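Local coordinates for phosphogluconate dehydrogenase NAD-binding putative C-terminal domain-containing protein (Sinorhizobium meliloti, PDB 4EZB) that is of unknown function but probably acts as an oxidoreductase, with an apparently Rossmann-like N-terminal domain and an all-helical C-terminal domain, at residues T249-T261 and S277-M291. Sequence-based numbering, arbitrary orientation.
Sequences TFEHGARRVTEMT and SRAACETIAAAHAAM
V257 and I284 meet near the middle of this helix pair, their CG2 methyls 3.7 Å apart. V257 CG2 also presses on A285, coming within 3.4 Å of its CB, tighter than usual for two carbons, while the other branch, CG1, turns to C281 SG. I284 reaches across as a knob into the hole formed by T249, G253, R256 and V257. Toward one end the selenomethionine M260, bent at chi2, lays its CB and CG along C281 and brings CE to 3.4 Å from A280 CB. Toward the other end T249 is a knob among I284, A287, H288 and M291: a chi1 of -45° swings OG1 to the side of its own N, where it bonds Y245 O and E206, and leaves the methyl to face the second helix. Within that hole the M291 methyl CE lies 3.7 Å from T249 CG2.

The segments run in largely opposed directions, with 134° between their N-to-C axes and a closest axis approach of 8.5 Å. They belong to helices 238-268 and 275-291 of the all-helical C-terminal domain, a helical hairpin whose 277-291 segment packs through S277, A280, T283 and I284 on helix 190-218; P275 and M276 of the second subunit pack against the same segment.

G253 allows the imidazole of H288 to come close, with A254 N 3.8 Å above the ring centre. The helix is kinked here, A254 N and R255 N lacking bonds to the preceding turn. In the ring plane, H288 ND1 donates to T249 O at 2.9 Å, nearly straight at 164°. A leucine in place of H288 would probably leave T249 O without this donor and loosen the kinked turn's hold on the second helix. At the opposite end, R278 NH1 lies 3.6 Å from T261 CG2, while its NE forms a salt bridge with E268.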
loop_
_atom_site.group_PDB
_atom_site.type_symbol
_atom_site.label_atom_id
_atom_site.label_comp_id
_atom_site.label_asym_id
_atom_site.label_seq_id
_atom_site.Cartn_x
_atom_site.Cartn_y
_atom_site.Cartn_z
ATOM N N THR A 249 0.035 13.677 -5.576
ATOM C CA THR A 249 -1.442 13.635 -5.615
ATOM C C THR A 249 -2.027 15.035 -5.847
ATOM O O THR A 249 -2.981 15.192 -6.614
ATOM C CB THR A 249 -2.062 13.077 -4.320
ATOM O OG1 THR A 249 -1.351 11.908 -3.905
ATOM C CG2 THR A 249 -3.553 12.723 -4.516
ATOM N N PHE A 250 -1.452 16.042 -5.190
ATOM C CA PHE A 250 -1.904 17.421 -5.352
ATOM C C PHE A 250 -1.770 17.855 -6.821
ATOM O O PHE A 250 -2.766 18.161 -7.481
ATOM C CB PHE A 250 -1.122 18.369 -4.417
ATOM C CG PHE A 250 -1.468 19.832 -4.585
ATOM C CD1 PHE A 250 -2.788 20.277 -4.481
ATOM C CD2 PHE A 250 -0.474 20.770 -4.822
ATOM C CE1 PHE A 250 -3.109 21.616 -4.631
ATOM C CE2 PHE A 250 -0.792 22.117 -4.975
ATOM C CZ PHE A 250 -2.109 22.538 -4.877
ATOM N N GLU A 251 -0.536 17.824 -7.320
ATOM C CA GLU A 251 -0.208 18.322 -8.645
ATOM C C GLU A 251 -0.780 17.449 -9.769
ATOM O O GLU A 251 -1.573 17.922 -10.568
ATOM C CB GLU A 251 1.304 18.496 -8.785
ATOM C CG GLU A 251 1.694 19.689 -9.640
ATOM C CD GLU A 251 3.172 19.716 -9.995
ATOM O OE1 GLU A 251 3.921 18.810 -9.562
ATOM O OE2 GLU A 251 3.584 20.648 -10.723
ATOM N N HIS A 252 -0.403 16.175 -9.815
ATOM C CA HIS A 252 -0.718 15.324 -10.975
ATOM C C HIS A 252 -1.787 14.281 -10.693
ATOM O O HIS A 252 -1.842 13.260 -11.372
ATOM C CB HIS A 252 0.540 14.603 -11.492
ATOM C CG HIS A 252 1.742 15.487 -11.635
ATOM N ND1 HIS A 252 2.856 15.362 -10.829
ATOM C CD2 HIS A 252 2.009 16.505 -12.489
ATOM C CE1 HIS A 252 3.755 16.265 -11.178
ATOM N NE2 HIS A 252 3.265 16.973 -12.181
ATOM N N GLY A 253 -2.635 14.522 -9.698
ATOM C CA GLY A 253 -3.594 13.500 -9.264
ATOM C C GLY A 253 -4.453 12.942 -10.385
ATOM O O GLY A 253 -4.750 11.739 -10.414
ATOM N N ALA A 254 -4.848 13.820 -11.305
ATOM C CA ALA A 254 -5.685 13.438 -12.440
ATOM C C ALA A 254 -4.998 12.354 -13.288
ATOM O O ALA A 254 -5.540 11.253 -13.443
ATOM C CB ALA A 254 -6.042 14.655 -13.283
ATOM N N ARG A 255 -3.795 12.651 -13.785
ATOM C CA ARG A 255 -3.025 11.707 -14.618
ATOM C C ARG A 255 -2.554 10.441 -13.871
ATOM O O ARG A 255 -2.426 9.374 -14.478
ATOM C CB ARG A 255 -1.860 12.415 -15.325
ATOM C CG ARG A 255 -2.321 13.579 -16.195
ATOM C CD ARG A 255 -1.578 13.648 -17.524
ATOM N NE ARG A 255 -2.359 14.336 -18.559
ATOM C CZ ARG A 255 -2.017 14.424 -19.846
ATOM N NH1 ARG A 255 -0.894 13.871 -20.291
ATOM N NH2 ARG A 255 -2.803 15.070 -20.697
ATOM N N ARG A 256 -2.305 10.572 -12.565
ATOM C CA ARG A 256 -1.972 9.435 -11.684
ATOM C C ARG A 256 -3.135 8.433 -11.521
ATOM O O ARG A 256 -2.909 7.217 -11.372
ATOM C CB ARG A 256 -1.477 9.931 -10.313
ATOM C CG ARG A 256 -0.137 10.663 -10.379
ATOM C CD ARG A 256 0.303 11.223 -9.035
ATOM N NE ARG A 256 0.903 10.203 -8.178
ATOM C CZ ARG A 256 2.161 9.760 -8.264
ATOM N NH1 ARG A 256 2.997 10.231 -9.184
ATOM N NH2 ARG A 256 2.592 8.824 -7.420
ATOM N N VAL A 257 -4.369 8.950 -11.560
ATOM C CA VAL A 257 -5.572 8.112 -11.567
ATOM C C VAL A 257 -5.772 7.337 -12.881
ATOM O O VAL A 257 -6.260 6.198 -12.856
ATOM C CB VAL A 257 -6.828 8.942 -11.243
ATOM C CG1 VAL A 257 -8.113 8.176 -11.561
ATOM C CG2 VAL A 257 -6.801 9.350 -9.787
ATOM N N THR A 258 -5.418 7.956 -14.012
ATOM C CA THR A 258 -5.444 7.271 -15.314
ATOM C C THR A 258 -4.467 6.097 -15.314
ATOM O O THR A 258 -4.870 4.972 -15.567
ATOM C CB THR A 258 -5.109 8.208 -16.493
ATOM O OG1 THR A 258 -5.609 9.523 -16.225
ATOM C CG2 THR A 258 -5.734 7.681 -17.779
ATOM N N GLU A 259 -3.197 6.369 -15.007
ATOM C CA GLU A 259 -2.159 5.331 -14.837
ATOM C C GLU A 259 -2.599 4.155 -13.942
ATOM O O GLU A 259 -2.263 2.999 -14.221
ATOM C CB GLU A 259 -0.876 5.945 -14.264
ATOM C CG GLU A 259 -0.270 7.061 -15.101
ATOM C CD GLU A 259 0.832 7.805 -14.369
ATOM O OE1 GLU A 259 1.759 7.146 -13.848
ATOM O OE2 GLU A 259 0.778 9.054 -14.321
HETATM N N MSE A 260 -3.340 4.466 -12.871
HETATM C CA MSE A 260 -3.899 3.455 -11.950
HETATM C C MSE A 260 -5.033 2.671 -12.568
HETATM O O MSE A 260 -5.092 1.449 -12.408
HETATM C CB MSE A 260 -4.360 4.086 -10.626
HETATM C CG MSE A 260 -4.214 3.132 -9.434
HETATM SE SE MSE A 260 -2.437 2.260 -9.392
HETATM C CE MSE A 260 -2.440 1.421 -7.608
ATOM N N THR A 261 -5.936 3.363 -13.272
ATOM C CA THR A 261 -7.074 2.727 -13.954
ATOM C C THR A 261 -6.606 1.716 -15.001
ATOM O O THR A 261 -7.194 0.643 -15.145
ATOM C CB THR A 261 -8.006 3.760 -14.629
ATOM O OG1 THR A 261 -8.224 4.867 -13.747
ATOM C CG2 THR A 261 -9.357 3.121 -15.001
ATOM N N SER A 277 -5.450 -1.976 -6.726
ATOM C CA SER A 277 -5.312 -0.993 -7.795
ATOM C C SER A 277 -6.568 -0.172 -7.964
ATOM O O SER A 277 -6.489 1.022 -8.219
ATOM C CB SER A 277 -5.003 -1.675 -9.121
ATOM O OG SER A 277 -3.736 -2.285 -9.040
ATOM N N ARG A 278 -7.730 -0.812 -7.879
ATOM C CA ARG A 278 -8.973 -0.053 -8.045
ATOM C C ARG A 278 -9.174 0.926 -6.867
ATOM O O ARG A 278 -9.533 2.080 -7.076
ATOM C CB ARG A 278 -10.177 -0.988 -8.203
ATOM C CG ARG A 278 -10.229 -1.760 -9.514
ATOM C CD ARG A 278 -10.792 -0.898 -10.631
ATOM N NE ARG A 278 -10.860 -1.619 -11.899
ATOM C CZ ARG A 278 -10.845 -1.037 -13.097
ATOM N NH1 ARG A 278 -10.756 0.286 -13.205
ATOM N NH2 ARG A 278 -10.904 -1.782 -14.194
ATOM N N ALA A 279 -8.909 0.462 -5.642
ATOM C CA ALA A 279 -9.118 1.296 -4.452
ATOM C C ALA A 279 -8.128 2.457 -4.462
ATOM O O ALA A 279 -8.497 3.567 -4.105
ATOM C CB ALA A 279 -8.994 0.485 -3.170
ATOM N N ALA A 280 -6.893 2.212 -4.921
ATOM C CA ALA A 280 -5.878 3.277 -4.944
ATOM C C ALA A 280 -6.213 4.432 -5.919
ATOM O O ALA A 280 -6.124 5.623 -5.556
ATOM C CB ALA A 280 -4.497 2.705 -5.207
ATOM N N CYS A 281 -6.625 4.048 -7.129
ATOM C CA CYS A 281 -7.181 4.940 -8.137
ATOM C C CYS A 281 -8.322 5.787 -7.592
ATOM O O CYS A 281 -8.287 7.015 -7.702
ATOM C CB CYS A 281 -7.646 4.103 -9.347
ATOM S SG CYS A 281 -8.994 4.775 -10.353
ATOM N N GLU A 282 -9.339 5.144 -7.018
ATOM C CA GLU A 282 -10.397 5.874 -6.325
ATOM C C GLU A 282 -9.823 6.877 -5.302
ATOM O O GLU A 282 -10.227 8.042 -5.256
ATOM C CB GLU A 282 -11.348 4.904 -5.619
ATOM C CG GLU A 282 -12.070 5.560 -4.440
ATOM C CD GLU A 282 -13.314 4.832 -3.968
ATOM O OE1 GLU A 282 -13.914 5.299 -2.965
ATOM O OE2 GLU A 282 -13.695 3.812 -4.588
ATOM N N THR A 283 -8.873 6.411 -4.492
ATOM C CA THR A 283 -8.343 7.199 -3.381
ATOM C C THR A 283 -7.603 8.423 -3.866
ATOM O O THR A 283 -7.830 9.531 -3.364
ATOM C CB THR A 283 -7.412 6.366 -2.483
ATOM O OG1 THR A 283 -8.150 5.254 -1.950
ATOM C CG2 THR A 283 -6.857 7.220 -1.310
ATOM N N ILE A 284 -6.704 8.214 -4.823
ATOM C CA ILE A 284 -5.909 9.308 -5.393
ATOM C C ILE A 284 -6.815 10.365 -6.078
ATOM O O ILE A 284 -6.606 11.574 -5.918
ATOM C CB ILE A 284 -4.823 8.744 -6.337
ATOM C CG1 ILE A 284 -3.760 8.003 -5.528
ATOM C CG2 ILE A 284 -4.178 9.846 -7.171
ATOM C CD1 ILE A 284 -2.878 7.104 -6.377
ATOM N N ALA A 285 -7.845 9.902 -6.786
ATOM C CA ALA A 285 -8.828 10.805 -7.429
ATOM C C ALA A 285 -9.642 11.574 -6.404
ATOM O O ALA A 285 -9.835 12.782 -6.548
ATOM C CB ALA A 285 -9.765 10.032 -8.342
ATOM N N ALA A 286 -10.143 10.869 -5.387
ATOM C CA ALA A 286 -10.883 11.507 -4.308
ATOM C C ALA A 286 -10.028 12.559 -3.623
ATOM O O ALA A 286 -10.518 13.639 -3.328
ATOM C CB ALA A 286 -11.354 10.475 -3.295
ATOM N N ALA A 287 -8.749 12.240 -3.396
ATOM C CA ALA A 287 -7.831 13.121 -2.670
ATOM C C ALA A 287 -7.411 14.332 -3.499
ATOM O O ALA A 287 -7.330 15.457 -2.971
ATOM C CB ALA A 287 -6.606 12.358 -2.186
ATOM N N HIS A 288 -7.161 14.100 -4.786
ATOM C CA HIS A 288 -6.862 15.185 -5.722
ATOM C C HIS A 288 -8.005 16.219 -5.767
ATOM O O HIS A 288 -7.774 17.436 -5.661
ATOM C CB HIS A 288 -6.608 14.626 -7.119
ATOM C CG HIS A 288 -6.354 15.683 -8.144
ATOM N ND1 HIS A 288 -5.116 16.271 -8.317
ATOM C CD2 HIS A 288 -7.184 16.283 -9.028
ATOM C CE1 HIS A 288 -5.191 17.177 -9.274
ATOM N NE2 HIS A 288 -6.432 17.201 -9.726
ATOM N N ALA A 289 -9.227 15.714 -5.932
ATOM C CA ALA A 289 -10.449 16.533 -5.908
ATOM C C ALA A 289 -10.551 17.295 -4.585
ATOM O O ALA A 289 -10.746 18.517 -4.565
ATOM C CB ALA A 289 -11.690 15.662 -6.138
ATOM N N ALA A 290 -10.401 16.562 -3.484
ATOM C CA ALA A 290 -10.464 17.126 -2.149
ATOM C C ALA A 290 -9.521 18.316 -1.961
ATOM O O ALA A 290 -9.876 19.289 -1.289
ATOM C CB ALA A 290 -10.163 16.043 -1.114
HETATM N N MSE A 291 -8.339 18.251 -2.572
HETATM C CA MSE A 291 -7.320 19.288 -2.360
HETATM C C MSE A 291 -7.372 20.495 -3.280
HETATM O O MSE A 291 -6.766 21.520 -2.968
HETATM C CB MSE A 291 -5.947 18.648 -2.449
HETATM C CG MSE A 291 -5.710 17.764 -1.222
HETATM SE SE MSE A 291 -3.804 17.221 -1.179
HETATM C CE MSE A 291 -3.981 15.806 -2.551
#